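Local coordinates for Alpha/beta hydrolase family protein (Bacillus anthracis, PDB 3OOS), which is probably a hydrolase of the alpha/beta fold superfamily acting through a serine nucleophile, with a natural substrate that is not known, at residues H30-Y35 against N198-F203; G13-F18 against N56-G61; Y72-T77 against G102-V107. One frame throughout, in Å; residues are numbered along the deposited sequence.

Interaction 1 (H30-Y35 against N198-F203); sequences HLYSEY and NRLNYF. With SO4 (sulfate ion), chain B.
Tyr-32 meets Arg-199 where a bend ahead of strand 33-34 runs up against helix 197-207, their CA atoms 5.0 Å apart. Arg-199 grips the backbone at this bend: NE gives a nearly straight hydrogen bond (2.7 Å) to the carbonyl O of Leu-31, which lies in the plane of the guanidinium, while NH2 adds only a weak one to the same oxygen. Tyr-32 has CG between the backbone N and the carbonyl carbon (chi1 41°), and chi2 (79°) turns the ring face to Leu-200. CD1 of Leu-200 sits over the ring centre, 3.7 Å from the centroid, and CE1 of His-30 covers the opposite face nearer the rim. Phe-203 closes the group, its CD1 3.5 Å from Leu-31 CD2 and its ring tilted 38° against that of Tyr-32. His-30 ND1 accepts from Tyr-32 N, leaving NE2 to bond O3 of a sulfate, probably from the crystallisation liquor, at 2.8 Å; Tyr-32 OH bonds sulfate O1 at 2.7 Å. The same sulfate is held by Ser-99 OG and Ala-100 N, so it sits at the probable nucleophile elbow, and the bend resembles the oxyanion-hole loop of alpha/beta hydrolases.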
ATOM      1  N   HIS A  30       0.967  -4.486   1.476  1.00 10.11           N
ATOM      2  CA  HIS A  30       1.688  -3.245   1.672  1.00 10.57           C
ATOM      3  C   HIS A  30       3.162  -3.592   1.796  1.00 10.73           C
ATOM      4  O   HIS A  30       3.505  -4.735   2.078  1.00 11.29           O
ATOM      5  CB  HIS A  30       1.193  -2.542   2.934  1.00 10.63           C
ATOM      6  CG  HIS A  30       1.770  -1.178   3.123  1.00 10.43           C
ATOM      7  ND1 HIS A  30       2.856  -0.935   3.936  1.00 11.01           N
ATOM      8  CD2 HIS A  30       1.427   0.015   2.585  1.00 10.63           C
ATOM      9  CE1 HIS A  30       3.151   0.352   3.897  1.00 10.77           C
ATOM     10  NE2 HIS A  30       2.297   0.951   3.085  1.00  9.88           N
ATOM     11  N   LEU A  31       4.031  -2.614   1.580  1.00 10.78           N
ATOM     12  CA  LEU A  31       5.468  -2.874   1.561  1.00 10.87           C
ATOM     13  C   LEU A  31       6.077  -3.155   2.938  1.00 10.74           C
ATOM     14  O   LEU A  31       7.092  -3.847   3.035  1.00 11.18           O
ATOM     15  CB  LEU A  31       6.209  -1.724   0.876  1.00 11.02           C
ATOM     16  CG  LEU A  31       7.650  -2.005   0.453  1.00 11.36           C
ATOM     17  CD1 LEU A  31       7.728  -3.221  -0.467  1.00 11.68           C
ATOM     18  CD2 LEU A  31       8.221  -0.777  -0.220  1.00 11.81           C
ATOM     19  N   TYR A  32       5.470  -2.626   3.998  1.00 10.48           N
ATOM     20  CA  TYR A  32       6.025  -2.811   5.342  1.00 10.40           C
ATOM     21  C   TYR A  32       4.975  -2.806   6.450  1.00 10.32           C
ATOM     22  O   TYR A  32       5.113  -2.102   7.449  1.00 10.21           O
ATOM     23  CB  TYR A  32       7.157  -1.804   5.632  1.00 10.66           C
ATOM     24  CG  TYR A  32       6.921  -0.390   5.146  1.00 11.18           C
ATOM     25  CD1 TYR A  32       6.097   0.486   5.855  1.00 11.40           C
ATOM     26  CD2 TYR A  32       7.548   0.081   3.993  1.00 11.90           C
ATOM     27  CE1 TYR A  32       5.889   1.787   5.416  1.00 12.80           C
ATOM     28  CE2 TYR A  32       7.348   1.387   3.547  1.00 13.06           C
ATOM     29  CZ  TYR A  32       6.514   2.230   4.262  1.00 12.96           C
ATOM     30  OH  TYR A  32       6.307   3.522   3.827  1.00 14.85           O
ATOM     31  N   SER A  33       3.935  -3.611   6.265  1.00 10.23           N
ATOM     32  CA  SER A  33       2.857  -3.735   7.247  1.00 10.71           C
ATOM     33  C   SER A  33       2.482  -5.190   7.466  1.00 10.56           C
ATOM     34  O   SER A  33       2.592  -6.014   6.558  1.00 11.03           O
ATOM     35  CB  SER A  33       1.610  -2.975   6.789  1.00 10.80           C
ATOM     36  OG  SER A  33       1.884  -1.607   6.583  1.00 12.41           O
ATOM     37  N   GLU A  34       2.027  -5.502   8.675  1.00 10.40           N
ATOM     38  CA  GLU A  34       1.504  -6.835   8.955  1.00 10.51           C
ATOM     39  C   GLU A  34       0.044  -6.781   9.380  1.00 10.37           C
ATOM     40  O   GLU A  34      -0.361  -5.901  10.132  1.00 10.52           O
ATOM     41  CB  GLU A  34       2.361  -7.576   9.987  1.00 10.58           C
ATOM     42  CG  GLU A  34       2.481  -6.898  11.349  1.00 11.29           C
ATOM     43  CD  GLU A  34       3.490  -7.576  12.260  1.00 12.68           C
ATOM     44  OE1 GLU A  34       4.013  -8.656  11.908  1.00 12.99           O
ATOM     45  OE2 GLU A  34       3.761  -7.024  13.342  1.00 14.06           O
ATOM     46  N   TYR A  35      -0.732  -7.735   8.878  1.00 10.22           N
ATOM     47  CA  TYR A  35      -2.173  -7.765   9.060  1.00 10.27           C
ATOM     48  C   TYR A  35      -2.616  -8.912   9.963  1.00 10.28           C
ATOM     49  O   TYR A  35      -1.866  -9.857  10.208  1.00 10.29           O
ATOM     50  CB  TYR A  35      -2.859  -7.916   7.699  1.00 10.18           C
ATOM     51  CG  TYR A  35      -2.467  -6.878   6.673  1.00 10.54           C
ATOM     52  CD1 TYR A  35      -2.972  -5.580   6.740  1.00 11.14           C
ATOM     53  CD2 TYR A  35      -1.604  -7.198   5.624  1.00 10.55           C
ATOM     54  CE1 TYR A  35      -2.622  -4.623   5.795  1.00 12.00           C
ATOM     55  CE2 TYR A  35      -1.248  -6.247   4.671  1.00 12.05           C
ATOM     56  CZ  TYR A  35      -1.762  -4.963   4.765  1.00 12.14           C
ATOM     57  OH  TYR A  35      -1.425  -4.015   3.826  1.00 13.96           O
ATOM     58  N   ASN A 198      11.675  -4.227  10.242  1.00 11.37           N
ATOM     59  CA  ASN A 198      12.650  -4.831   9.333  1.00 11.47           C
ATOM     60  C   ASN A 198      12.425  -4.383   7.896  1.00 11.18           C
ATOM     61  O   ASN A 198      13.372  -4.084   7.170  1.00 11.05           O
ATOM     62  CB  ASN A 198      12.583  -6.365   9.395  1.00 11.78           C
ATOM     63  CG  ASN A 198      13.305  -6.946  10.604  1.00 12.91           C
ATOM     64  OD1 ASN A 198      12.942  -8.023  11.089  1.00 14.85           O
ATOM     65  ND2 ASN A 198      14.329  -6.250  11.086  1.00 13.11           N
ATOM     66  N   ARG A 199      11.156  -4.328   7.504  1.00 10.87           N
ATOM     67  CA  ARG A 199      10.781  -4.034   6.130  1.00 10.74           C
ATOM     68  C   ARG A 199      10.831  -2.530   5.836  1.00 10.84           C
ATOM     69  O   ARG A 199      11.242  -2.120   4.747  1.00 11.03           O
ATOM     70  CB  ARG A 199       9.401  -4.620   5.821  1.00 10.46           C
ATOM     71  CG  ARG A 199       9.326  -6.151   5.922  1.00 10.28           C
ATOM     72  CD  ARG A 199       8.042  -6.682   5.279  1.00 10.19           C
ATOM     73  NE  ARG A 199       7.994  -6.282   3.875  1.00 10.35           N
ATOM     74  CZ  ARG A 199       8.413  -7.027   2.857  1.00 10.48           C
ATOM     75  NH1 ARG A 199       8.873  -8.259   3.059  1.00  9.93           N
ATOM     76  NH2 ARG A 199       8.360  -6.533   1.627  1.00 11.28           N
ATOM     77  N   LEU A 200      10.421  -1.719   6.809  1.00 11.03           N
ATOM     78  CA  LEU A 200      10.504  -0.264   6.686  1.00 11.20           C
ATOM     79  C   LEU A 200      11.958   0.186   6.580  1.00 11.58           C
ATOM     80  O   LEU A 200      12.298   1.006   5.719  1.00 11.54           O
ATOM     81  CB  LEU A 200       9.819   0.433   7.867  1.00 11.27           C
ATOM     82  CG  LEU A 200       9.967   1.960   7.931  1.00 11.44           C
ATOM     83  CD1 LEU A 200       9.276   2.643   6.744  1.00 11.47           C
ATOM     84  CD2 LEU A 200       9.430   2.499   9.251  1.00 12.42           C
ATOM     85  N   ASN A 201      12.808  -0.358   7.451  1.00 12.06           N
ATOM     86  CA  ASN A 201      14.238  -0.063   7.407  1.00 12.73           C
ATOM     87  C   ASN A 201      14.839  -0.395   6.053  1.00 12.70           C
ATOM     88  O   ASN A 201      15.591   0.400   5.498  1.00 12.92           O
ATOM     89  CB  ASN A 201      14.988  -0.810   8.509  1.00 13.33           C
ATOM     90  CG  ASN A 201      14.741  -0.223   9.879  1.00 15.04           C
ATOM     91  OD1 ASN A 201      14.269   0.908  10.010  1.00 17.00           O
ATOM     92  ND2 ASN A 201      15.065  -0.990  10.913  1.00 17.36           N
ATOM     93  N   TYR A 202      14.492  -1.559   5.513  1.00 12.82           N
ATOM     94  CA  TYR A 202      15.002  -1.950   4.209  1.00 12.98           C
ATOM     95  C   TYR A 202      14.555  -0.974   3.120  1.00 13.18           C
ATOM     96  O   TYR A 202      15.358  -0.581   2.267  1.00 13.11           O
ATOM     97  CB  TYR A 202      14.609  -3.385   3.843  1.00 13.15           C
ATOM     98  CG  TYR A 202      15.264  -3.826   2.561  1.00 13.49           C
ATOM     99  CD1 TYR A 202      16.532  -4.409   2.566  1.00 13.87           C
ATOM    100  CD2 TYR A 202      14.638  -3.622   1.334  1.00 13.97           C
ATOM    101  CE1 TYR A 202      17.146  -4.800   1.379  1.00 15.08           C
ATOM    102  CE2 TYR A 202      15.245  -3.996   0.149  1.00 15.06           C
ATOM    103  CZ  TYR A 202      16.489  -4.591   0.176  1.00 15.41           C
ATOM    104  OH  TYR A 202      17.081  -4.965  -1.006  1.00 17.56           O
ATOM    105  N   PHE A 203      13.285  -0.580   3.150  1.00 13.38           N
ATOM    106  CA  PHE A 203      12.797   0.382   2.172  1.00 13.82           C
ATOM    107  C   PHE A 203      13.564   1.699   2.255  1.00 13.98           C
ATOM    108  O   PHE A 203      14.036   2.208   1.240  1.00 14.22           O
ATOM    109  CB  PHE A 203      11.294   0.647   2.311  1.00 13.88           C
ATOM    110  CG  PHE A 203      10.808   1.756   1.422  1.00 14.52           C
ATOM    111  CD1 PHE A 203      10.744   1.575   0.042  1.00 15.65           C
ATOM    112  CD2 PHE A 203      10.458   2.996   1.953  1.00 15.55           C
ATOM    113  CE1 PHE A 203      10.314   2.601  -0.795  1.00 16.51           C
ATOM    114  CE2 PHE A 203      10.029   4.028   1.125  1.00 16.30           C
ATOM    115  CZ  PHE A 203       9.956   3.828  -0.253  1.00 16.40           C
TER
HETATM  116  S   SO4 B 278       2.781   4.331   4.027  0.80 18.93           S
HETATM  117  O1  SO4 B 278       4.029   4.551   4.750  0.80 20.01           O
HETATM  118  O2  SO4 B 278       2.174   5.616   3.714  0.80 18.57           O
HETATM  119  O3  SO4 B 278       3.059   3.580   2.808  0.80 16.84           O
HETATM  120  O4  SO4 B 278       1.873   3.555   4.871  0.80 19.88           O

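Interaction 2 (G13-F18 against N56-G61)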
ATOM      1  N   GLY A  13       8.493 -20.357   0.323  1.00 12.00           N
ATOM      2  CA  GLY A  13       8.223 -20.284   1.755  1.00 11.53           C
ATOM      3  C   GLY A  13       6.750 -20.345   2.108  1.00 11.16           C
ATOM      4  O   GLY A  13       5.886 -20.459   1.227  1.00 10.95           O
ATOM      5  N   LYS A  14       6.481 -20.273   3.409  1.00 10.88           N
ATOM      6  CA  LYS A  14       5.124 -20.291   3.939  0.50 10.74           C
ATOM      7  C   LYS A  14       4.632 -18.864   4.187  1.00 10.41           C
ATOM      8  O   LYS A  14       5.342 -18.055   4.792  1.00 10.13           O
ATOM      9  CB  LYS A  14       5.086 -21.106   5.233  0.50 11.19           C
ATOM     10  CG  LYS A  14       3.698 -21.506   5.690  0.50 11.97           C
ATOM     11  CD  LYS A  14       3.761 -22.692   6.644  0.50 13.97           C
ATOM     12  CE  LYS A  14       4.438 -22.324   7.952  0.50 14.96           C
ATOM     13  NZ  LYS A  14       3.546 -21.532   8.852  0.50 16.13           N
ATOM     14  N   PHE A  15       3.420 -18.570   3.722  1.00  9.61           N
ATOM     15  CA  PHE A  15       2.840 -17.241   3.879  1.00  9.11           C
ATOM     16  C   PHE A  15       1.456 -17.301   4.492  1.00  8.94           C
ATOM     17  O   PHE A  15       0.645 -18.166   4.148  1.00  9.40           O
ATOM     18  CB  PHE A  15       2.767 -16.516   2.526  1.00  9.05           C
ATOM     19  CG  PHE A  15       4.112 -16.278   1.892  1.00  8.84           C
ATOM     20  CD1 PHE A  15       4.806 -15.094   2.123  1.00  9.39           C
ATOM     21  CD2 PHE A  15       4.690 -17.245   1.072  1.00  9.54           C
ATOM     22  CE1 PHE A  15       6.055 -14.875   1.542  1.00  9.16           C
ATOM     23  CE2 PHE A  15       5.938 -17.037   0.488  1.00  8.94           C
ATOM     24  CZ  PHE A  15       6.622 -15.851   0.727  1.00  9.64           C
ATOM     25  N   GLU A  16       1.204 -16.366   5.400  1.00  8.42           N
ATOM     26  CA  GLU A  16      -0.113 -16.136   5.960  1.00  8.31           C
ATOM     27  C   GLU A  16      -0.836 -15.093   5.110  1.00  8.06           C
ATOM     28  O   GLU A  16      -0.246 -14.083   4.715  1.00  7.92           O
ATOM     29  CB  GLU A  16       0.027 -15.627   7.394  1.00  8.26           C
ATOM     30  CG  GLU A  16      -1.294 -15.411   8.120  1.00  8.85           C
ATOM     31  CD  GLU A  16      -1.090 -14.888   9.527  1.00  9.30           C
ATOM     32  OE1 GLU A  16      -0.340 -13.900   9.697  1.00  9.57           O
ATOM     33  OE2 GLU A  16      -1.680 -15.467  10.464  1.00 10.19           O
ATOM     34  N   TYR A  17      -2.107 -15.345   4.815  1.00  7.86           N
ATOM     35  CA  TYR A  17      -2.936 -14.346   4.137  1.00  7.74           C
ATOM     36  C   TYR A  17      -4.387 -14.487   4.570  1.00  7.82           C
ATOM     37  O   TYR A  17      -4.801 -15.528   5.093  1.00  7.87           O
ATOM     38  CB  TYR A  17      -2.818 -14.447   2.605  1.00  7.78           C
ATOM     39  CG  TYR A  17      -3.474 -15.685   2.040  1.00  7.59           C
ATOM     40  CD1 TYR A  17      -4.822 -15.679   1.652  1.00  7.38           C
ATOM     41  CD2 TYR A  17      -2.758 -16.871   1.914  1.00  8.61           C
ATOM     42  CE1 TYR A  17      -5.428 -16.829   1.153  1.00  8.29           C
ATOM     43  CE2 TYR A  17      -3.355 -18.018   1.418  1.00  8.88           C
ATOM     44  CZ  TYR A  17      -4.683 -17.992   1.037  1.00  8.45           C
ATOM     45  OH  TYR A  17      -5.265 -19.138   0.557  1.00  8.83           O
ATOM     46  N   PHE A  18      -5.159 -13.437   4.327  1.00  7.74           N
ATOM     47  CA  PHE A  18      -6.551 -13.406   4.737  1.00  8.13           C
ATOM     48  C   PHE A  18      -7.432 -13.263   3.513  1.00  8.23           C
ATOM     49  O   PHE A  18      -7.126 -12.478   2.613  1.00  8.87           O
ATOM     50  CB  PHE A  18      -6.763 -12.281   5.759  1.00  7.97           C
ATOM     51  CG  PHE A  18      -5.814 -12.367   6.922  1.00  8.28           C
ATOM     52  CD1 PHE A  18      -6.143 -13.121   8.047  1.00  8.10           C
ATOM     53  CD2 PHE A  18      -4.563 -11.753   6.865  1.00  8.60           C
ATOM     54  CE1 PHE A  18      -5.253 -13.242   9.114  1.00  8.30           C
ATOM     55  CE2 PHE A  18      -3.661 -11.866   7.928  1.00  8.69           C
ATOM     56  CZ  PHE A  18      -4.008 -12.615   9.053  1.00  8.69           C
ATOM     57  N   ASN A  56       0.273 -11.290   4.121  1.00  7.72           N
ATOM     58  CA  ASN A  56       1.413 -10.992   4.983  1.00  7.73           C
ATOM     59  C   ASN A  56       2.706 -11.417   4.289  1.00  7.89           C
ATOM     60  O   ASN A  56       2.918 -12.603   4.012  1.00  8.04           O
ATOM     61  CB  ASN A  56       1.268 -11.684   6.351  1.00  7.92           C
ATOM     62  CG  ASN A  56       0.508 -10.837   7.369  1.00  8.21           C
ATOM     63  OD1 ASN A  56      -0.067 -11.362   8.332  1.00 10.35           O
ATOM     64  ND2 ASN A  56       0.511  -9.530   7.168  1.00  6.85           N
ATOM     65  N   LEU A  57       3.559 -10.442   3.986  1.00  7.97           N
ATOM     66  CA  LEU A  57       4.810 -10.707   3.278  1.00  8.48           C
ATOM     67  C   LEU A  57       5.842 -11.360   4.197  1.00  8.65           C
ATOM     68  O   LEU A  57       5.582 -11.566   5.384  1.00  8.70           O
ATOM     69  CB  LEU A  57       5.365  -9.416   2.670  1.00  8.36           C
ATOM     70  CG  LEU A  57       4.484  -8.745   1.613  1.00  8.86           C
ATOM     71  CD1 LEU A  57       5.101  -7.428   1.178  1.00  9.85           C
ATOM     72  CD2 LEU A  57       4.254  -9.669   0.421  1.00 10.02           C
ATOM     73  N   LYS A  58       6.998 -11.708   3.634  1.00  9.31           N
ATOM     74  CA  LYS A  58       8.122 -12.216   4.420  1.00 10.03           C
ATOM     75  C   LYS A  58       8.383 -11.256   5.580  1.00  9.88           C
ATOM     76  O   LYS A  58       8.442 -10.041   5.384  1.00  9.87           O
ATOM     77  CB  LYS A  58       9.364 -12.343   3.529  1.00 10.64           C
ATOM     78  CG  LYS A  58      10.506 -13.209   4.075  1.00 12.83           C
ATOM     79  CD  LYS A  58      10.225 -14.720   3.951  1.00 15.77           C
ATOM     80  CE  LYS A  58      10.168 -15.216   2.509  1.00 17.27           C
ATOM     81  NZ  LYS A  58      11.503 -15.239   1.854  1.00 19.15           N
ATOM     82  N   GLY A  59       8.502 -11.803   6.786  1.00  9.84           N
ATOM     83  CA  GLY A  59       8.751 -10.999   7.982  1.00  9.90           C
ATOM     84  C   GLY A  59       7.512 -10.393   8.627  1.00  9.82           C
ATOM     85  O   GLY A  59       7.625  -9.629   9.589  1.00 10.01           O
ATOM     86  N   CYS A  60       6.331 -10.742   8.112  1.00  9.66           N
ATOM     87  CA  CYS A  60       5.064 -10.167   8.585  1.00  9.54           C
ATOM     88  C   CYS A  60       4.150 -11.230   9.168  1.00  9.59           C
ATOM     89  O   CYS A  60       3.961 -12.287   8.565  1.00  9.51           O
ATOM     90  CB  CYS A  60       4.323  -9.489   7.433  1.00  9.55           C
ATOM     91  SG  CYS A  60       5.258  -8.216   6.603  1.00 10.15           S
ATOM     92  N   GLY A  61       3.566 -10.937  10.328  1.00  9.53           N
ATOM     93  CA  GLY A  61       2.616 -11.849  10.960  1.00  9.83           C
ATOM     94  C   GLY A  61       3.169 -13.253  11.117  1.00 10.01           C
ATOM     95  O   GLY A  61       4.279 -13.442  11.619  1.00 10.51           O
TER
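Glu-16 and Asn-56 face each other where the chain following strand 51-55 comes alongside strand 13-20, its antiparallel neighbour; their CA atoms are 5.5 Å apart. A single backbone hydrogen bond joins the segments, Asn-56 N to Glu-16 O at 2.9 Å, and the chain goes on into a type II turn from Leu-57 to Cys-60. That turn is closed by Cys-60 N on Leu-57 O, and Gly-59 takes the positive phi of its third position.

Phe-15 lies with its edge against the start of the turn. CG is anti to the carbonyl carbon (chi1 -62°), and the ring brings CD1 to 3.7 Å from Asn-56 O, almost in the ring plane, and CE1 to 3.9 Å from Lys-58 N. Its CZ reaches Lys-58 CE at 4.0 Å; the lysine chain is bent at chi2, chi3 and chi4 and ends in a salt bridge from NZ to Glu-71. Glu-16 runs out extended beside Asn-56, pointing the same way, with the carboxylate and amide planes 49° apart. OE2 bonds Asn-62 ND2, and OE1 comes 3.8 Å from CA of Gly-61. The Phe-18 ring stands nearly perpendicular to the Asn-56 amide and meets it with its edge. Ser-63 ties the segments together a second time: its OG takes the N-H of Glu-16 and bonds Asn-56 O.

The contact thus combines one backbone bond and a serine hydroxyl with aromatic edges and a buried carboxylate. The bond from Asn-62 to OE2 would limit the rotation of that carboxylate.

Interaction 3 (Y72-T77 against G102-V107)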
ATOM      1  N   TYR A  72      13.649  -8.818   1.411  1.00 11.82           N
ATOM      2  CA  TYR A  72      12.694  -7.724   1.616  1.00 11.49           C
ATOM      3  C   TYR A  72      12.491  -6.848   0.380  1.00 11.34           C
ATOM      4  O   TYR A  72      11.581  -6.014   0.358  1.00 11.36           O
ATOM      5  CB  TYR A  72      13.129  -6.820   2.776  1.00 11.55           C
ATOM      6  CG  TYR A  72      13.177  -7.489   4.130  1.00 11.52           C
ATOM      7  CD1 TYR A  72      12.086  -8.217   4.617  1.00 11.33           C
ATOM      8  CD2 TYR A  72      14.307  -7.371   4.938  1.00 11.83           C
ATOM      9  CE1 TYR A  72      12.130  -8.827   5.872  1.00 11.10           C
ATOM     10  CE2 TYR A  72      14.361  -7.975   6.190  1.00 11.71           C
ATOM     11  CZ  TYR A  72      13.271  -8.699   6.650  1.00 11.94           C
ATOM     12  OH  TYR A  72      13.323  -9.295   7.892  1.00 12.67           O
ATOM     13  N   SER A  73      13.337  -7.013  -0.633  1.00 11.26           N
ATOM     14  CA  SER A  73      13.294  -6.125  -1.800  1.00 11.21           C
ATOM     15  C   SER A  73      11.967  -6.242  -2.544  1.00 11.19           C
ATOM     16  O   SER A  73      11.280  -7.263  -2.443  1.00 11.37           O
ATOM     17  CB  SER A  73      14.459  -6.408  -2.748  1.00 11.35           C
ATOM     18  OG  SER A  73      14.236  -7.599  -3.483  1.00 12.03           O
HETATM   19  N   MSE A  74      11.612  -5.200  -3.291  0.50 11.22           N
HETATM   20  CA  MSE A  74      10.383  -5.225  -4.075  0.50 11.44           C
HETATM   21  C   MSE A  74      10.420  -6.314  -5.145  0.50 11.20           C
HETATM   22  O   MSE A  74       9.425  -6.991  -5.380  0.50 10.97           O
HETATM   23  CB  MSE A  74      10.090  -3.852  -4.679  0.50 11.79           C
HETATM   24  CG  MSE A  74       9.558  -2.865  -3.654  0.50 13.33           C
HETATM   25 SE   MSE A  74       8.623  -1.354  -4.434  0.50 17.10          SE
HETATM   26  CE  MSE A  74      10.020  -0.010  -4.325  0.50 16.86           C
ATOM     27  N   THR A  75      11.575  -6.498  -5.776  0.50 11.35           N
ATOM     28  CA  THR A  75      11.719  -7.559  -6.768  0.50 11.37           C
ATOM     29  C   THR A  75      11.412  -8.928  -6.163  0.50 11.07           C
ATOM     30  O   THR A  75      10.643  -9.710  -6.728  0.50 10.92           O
ATOM     31  CB  THR A  75      13.133  -7.587  -7.378  0.50 11.62           C
ATOM     32  OG1 THR A  75      13.375  -6.366  -8.086  0.50 12.44           O
ATOM     33  CG2 THR A  75      13.267  -8.759  -8.335  0.50 11.87           C
ATOM     34  N   GLU A  76      12.018  -9.206  -5.011  1.00 10.80           N
ATOM     35  CA  GLU A  76      11.869 -10.498  -4.326  1.00 10.77           C
ATOM     36  C   GLU A  76      10.447 -10.662  -3.793  1.00 10.14           C
ATOM     37  O   GLU A  76       9.900 -11.768  -3.787  1.00 10.07           O
ATOM     38  CB  GLU A  76      12.899 -10.658  -3.202  1.00 11.24           C
ATOM     39  CG  GLU A  76      14.331 -10.884  -3.708  1.00 12.70           C
ATOM     40  CD  GLU A  76      14.482 -12.157  -4.529  1.00 15.61           C
ATOM     41  OE1 GLU A  76      14.170 -13.244  -4.005  1.00 16.77           O
ATOM     42  OE2 GLU A  76      14.919 -12.072  -5.699  1.00 17.85           O
ATOM     43  N   THR A  77       9.851  -9.548  -3.369  1.00  9.43           N
ATOM     44  CA  THR A  77       8.449  -9.516  -2.950  1.00  9.10           C
ATOM     45  C   THR A  77       7.527  -9.980  -4.086  1.00  8.99           C
ATOM     46  O   THR A  77       6.624 -10.800  -3.871  1.00  8.52           O
ATOM     47  CB  THR A  77       8.039  -8.102  -2.470  1.00  9.01           C
ATOM     48  OG1 THR A  77       8.870  -7.709  -1.368  1.00  9.22           O
ATOM     49  CG2 THR A  77       6.576  -8.066  -2.044  1.00  8.92           C
ATOM     50  N   GLY A 102       1.357   1.056  -3.206  1.00  7.48           N
ATOM     51  CA  GLY A 102       1.159   1.505  -4.590  1.00  7.29           C
ATOM     52  C   GLY A 102       2.444   1.437  -5.399  1.00  7.24           C
ATOM     53  O   GLY A 102       2.431   1.083  -6.580  1.00  7.19           O
HETATM   54  N   MSE A 103       3.565   1.768  -4.763  1.00  7.34           N
HETATM   55  CA  MSE A 103       4.866   1.626  -5.408  1.00  7.38           C
HETATM   56  C   MSE A 103       5.119   0.159  -5.730  1.00  7.47           C
HETATM   57  O   MSE A 103       5.598  -0.171  -6.817  1.00  7.66           O
HETATM   58  CB  MSE A 103       5.973   2.190  -4.520  1.00  7.43           C
HETATM   59  CG  MSE A 103       5.820   3.671  -4.240  1.00  8.45           C
HETATM   60 SE   MSE A 103       7.083   4.293  -2.906  0.80 10.34          SE
HETATM   61  CE  MSE A 103       6.231   5.999  -2.534  1.00 12.80           C
ATOM     62  N   LEU A 104       4.776  -0.717  -4.788  1.00  7.46           N
ATOM     63  CA  LEU A 104       4.896  -2.157  -5.003  1.00  7.38           C
ATOM     64  C   LEU A 104       4.035  -2.620  -6.188  1.00  7.42           C
ATOM     65  O   LEU A 104       4.475  -3.455  -6.987  1.00  7.57           O
ATOM     66  CB  LEU A 104       4.543  -2.922  -3.723  1.00  7.64           C
ATOM     67  CG  LEU A 104       4.696  -4.446  -3.741  1.00  7.55           C
ATOM     68  CD1 LEU A 104       6.136  -4.877  -4.056  1.00  8.63           C
ATOM     69  CD2 LEU A 104       4.235  -5.023  -2.407  1.00  8.43           C
ATOM     70  N   ALA A 105       2.831  -2.060  -6.307  1.00  7.63           N
ATOM     71  CA  ALA A 105       1.941  -2.327  -7.447  1.00  7.68           C
ATOM     72  C   ALA A 105       2.609  -2.009  -8.784  1.00  7.77           C
ATOM     73  O   ALA A 105       2.504  -2.781  -9.741  1.00  7.80           O
ATOM     74  CB  ALA A 105       0.639  -1.540  -7.310  1.00  7.66           C
ATOM     75  N   LEU A 106       3.288  -0.867  -8.840  1.00  7.82           N
ATOM     76  CA  LEU A 106       3.979  -0.450 -10.055  1.00  7.93           C
ATOM     77  C   LEU A 106       5.108  -1.410 -10.405  1.00  8.15           C
ATOM     78  O   LEU A 106       5.301  -1.739 -11.573  1.00  8.48           O
ATOM     79  CB  LEU A 106       4.495   0.988  -9.931  1.00  7.98           C
ATOM     80  CG  LEU A 106       3.411   2.063  -9.748  1.00  8.55           C
ATOM     81  CD1 LEU A 106       4.044   3.420  -9.457  1.00  9.38           C
ATOM     82  CD2 LEU A 106       2.464   2.160 -10.958  1.00  9.23           C
ATOM     83  N   VAL A 107       5.838  -1.869  -9.393  1.00  7.99           N
ATOM     84  CA  VAL A 107       6.895  -2.859  -9.607  1.00  8.38           C
ATOM     85  C   VAL A 107       6.315  -4.218 -10.026  1.00  8.33           C
ATOM     86  O   VAL A 107       6.887  -4.890 -10.877  1.00  8.52           O
ATOM     87  CB  VAL A 107       7.851  -2.961  -8.388  1.00  8.39           C
ATOM     88  CG1 VAL A 107       8.912  -4.042  -8.606  1.00  8.92           C
ATOM     89  CG2 VAL A 107       8.527  -1.611  -8.150  1.00  8.96           C
TER
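Selenomethionine Met-74 drives into helix 100-112 from the first turn of helix 74-87, its SE 3.7 Å from Val-107 CG2 and 3.9 Å from Leu-104 CA in one of two modelled conformers. CG stands anti to the carbonyl carbon (chi1 -75°), and the side chain slides past that of Leu-104 in the opposite direction, while it crosses Val-107 at about a right angle. One turn on, Thr-77 offers its methyl: CG2 lies 3.8 Å from Leu-104 CD1 and 3.9 Å from CD2, so the isopropyl fork straddles it.

The threonine hydroxyl is engaged behind the contact, consistent with the methyl facing Leu-104. OG1 donates to Ser-73 O at 2.7 Å from above the carbonyl plane, and that oxygen also takes the helical N-H of Thr-77; Arg-199 NH2 also bonds OG1. Ser-73 is the N-cap, its OG accepting from Glu-76 N at 3.1 Å, and Glu-207 OE1 takes the N-H of Met-74. Leu-104 rests on Phe-95 of strand 93-98.

Side-chain contact between the helices is apolar, with SE also by the backbone of Met-103 and Leu-104. Polar bonds hold the helix start and Thr-77 hydroxyl; van der Waals contact sets the course of Met-74.

All three contacts are largely buried, and Arg-199 joins them. It holds Leu-31 O within interaction 1, reaches Lys-58 O of interaction 2 through NH1, and bonds Thr-77 OG1 of interaction 3 through NH2. Glu-34 adds a bond to Gly-61 N, and Leu-57 packs on the Thr-77 methyl. Interactions 1 and 3 each have a centre about 10 Å from that of the chain; interaction 2 lies farther out, about 15 Å, with Gly-61 exposed. Chemistry follows place: backbone bonding beside the turn that follows strand 51-55, mainly apolar side-chain contact between helices near the probable nucleophile elbow, and aromatic, guanidinium and anion-binding groups mixed at the presumed active site.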